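Local coordinates for lectin (Colocasia esculenta, PDB 5T1X), which binds mannose as a GNA-related lectin and agglutinates rabbit erythrocytes, at the interface of chains B and A. Numbering follows the deposited sequence. Chains: chain A, Lectin; chain B, Lectin.

The interface of chains B and A. Residues chain B 86, 88, 96; chain A 8, 10, 87-89.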
# COMPACT_ATOMS: atom_id res chain seq x y z
N VAL B 86 0.56 3.69 4.46
CA VAL B 86 -0.36 2.57 4.69
C VAL B 86 -0.54 2.30 6.17
O VAL B 86 0.44 2.25 6.91
CB VAL B 86 0.16 1.30 3.96
CG1 VAL B 86 -0.74 0.09 4.20
CG2 VAL B 86 0.31 1.55 2.46
N HIS B 88 -0.86 -0.28 8.59
CA HIS B 88 -0.58 -1.71 8.78
C HIS B 88 -1.55 -2.30 9.81
O HIS B 88 -1.86 -1.62 10.79
CB HIS B 88 0.88 -1.88 9.25
CG HIS B 88 1.40 -3.28 9.18
ND1 HIS B 88 1.06 -4.22 10.14
CD2 HIS B 88 2.27 -3.83 8.31
CE1 HIS B 88 1.71 -5.32 9.80
NE2 HIS B 88 2.45 -5.14 8.71
N PHE B 96 5.75 3.77 2.39
CA PHE B 96 6.48 2.90 1.47
C PHE B 96 6.74 3.59 0.17
O PHE B 96 5.80 4.15 -0.41
CB PHE B 96 5.65 1.65 1.16
CG PHE B 96 5.37 0.71 2.31
CD1 PHE B 96 6.22 -0.36 2.57
CD2 PHE B 96 4.22 0.85 3.08
CE1 PHE B 96 5.94 -1.25 3.61
CE2 PHE B 96 3.93 -0.06 4.11
CZ PHE B 96 4.79 -1.10 4.37
N LEU A 8 -4.44 -5.28 0.48
CA LEU A 8 -2.98 -5.24 0.64
C LEU A 8 -2.34 -6.61 0.69
O LEU A 8 -2.95 -7.56 1.18
CB LEU A 8 -2.62 -4.54 1.97
CG LEU A 8 -3.31 -3.22 2.33
CD1 LEU A 8 -2.96 -2.82 3.75
CD2 LEU A 8 -2.93 -2.10 1.37
N PHE A 10 1.51 -7.58 2.09
CA PHE A 10 2.82 -7.17 2.59
C PHE A 10 3.84 -8.25 2.29
O PHE A 10 3.47 -9.42 2.10
CB PHE A 10 2.76 -6.90 4.11
CG PHE A 10 1.93 -5.71 4.48
CD1 PHE A 10 2.45 -4.42 4.42
CD2 PHE A 10 0.60 -5.87 4.89
CE1 PHE A 10 1.67 -3.31 4.77
CE2 PHE A 10 -0.18 -4.76 5.23
CZ PHE A 10 0.36 -3.49 5.16
N ASP A 87 10.93 -3.64 3.90
CA ASP A 87 9.52 -4.04 3.85
C ASP A 87 8.81 -3.41 2.66
O ASP A 87 8.96 -2.21 2.42
CB ASP A 87 8.83 -3.67 5.16
CG ASP A 87 9.45 -4.37 6.36
OD1 ASP A 87 9.99 -5.48 6.18
OD2 ASP A 87 9.43 -3.78 7.46
N TYR A 88 8.04 -4.22 1.92
CA TYR A 88 7.28 -3.80 0.72
C TYR A 88 5.80 -4.09 0.88
O TYR A 88 5.41 -4.89 1.72
CB TYR A 88 7.83 -4.51 -0.54
CG TYR A 88 9.19 -3.99 -0.96
CD1 TYR A 88 9.32 -3.10 -2.01
CD2 TYR A 88 10.34 -4.31 -0.23
CE1 TYR A 88 10.57 -2.58 -2.37
CE2 TYR A 88 11.58 -3.77 -0.56
CZ TYR A 88 11.69 -2.91 -1.64
OH TYR A 88 12.91 -2.36 -1.97
N VAL A 89 4.97 -3.42 0.06
CA VAL A 89 3.53 -3.67 0.08
C VAL A 89 3.02 -3.63 -1.36
O VAL A 89 3.42 -2.77 -2.14
CB VAL A 89 2.76 -2.70 1.01
CG1 VAL A 89 2.84 -1.25 0.53
CG2 VAL A 89 1.29 -3.12 1.18
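The backbone carbonyl oxygen O of A:Asp87 lies 3.3 Å from CD1 of B:Phe96 and almost as near to CE1, a polar atom set against the C-H rim of an aromatic ring. The carbonyl carbon of A:Asp87 sits in the plane of that ring at its edge, where the slightly positive ring hydrogens would suit a carbonyl. B:Phe96, at the end of strand 92-96, buries 53 Å² here and uses its face as well as its rim. CG1 of A:Val89 rests on one face in a CH-pi contact, 3.7 Å from the centroid of the B:Phe96 ring. With chi1 at 65°, this methyl stands between the backbone N and the carbonyl carbon of A:Val89, while CG2 points the other way, onto the ring of A:Phe10. One beta-branched residue thus supports an aromatic ring from each subunit, a task its two divergent methyls suit well.

A:Phe10, from strand 8-10, is the matching aromatic of chain A. A:Val89 CG2 covers one face of its ring, and CD2 of the B:His88 imidazole lies over the opposite face, 3.6 Å from CE1 of A:Phe10. The ring is therefore held between a methyl of its own chain and one corner of an inclined imidazole near the rim, not a flat stack, which should restrict its tilt. B:His88 gets there with CG anti to its backbone N (chi1 -167°), offering a carbon of the imidazole to the phenyl face. B:Phe96 meets A:Phe10 at the rim, CZ lying in the plane of the A:Phe10 ring.

B:Val86 and B:His88 share strand 84-88 and approach A:Phe10 from chain B. Here a compact valine fits between leucine and phenyl, adding apolar surface to what is probably the chain 1–chain 2 heterodimer. Its CG1 meets A:Leu8 tip to tip, 3.7 Å from the leucine CD1, and also lies 3.9 Å from CZ of A:Phe10.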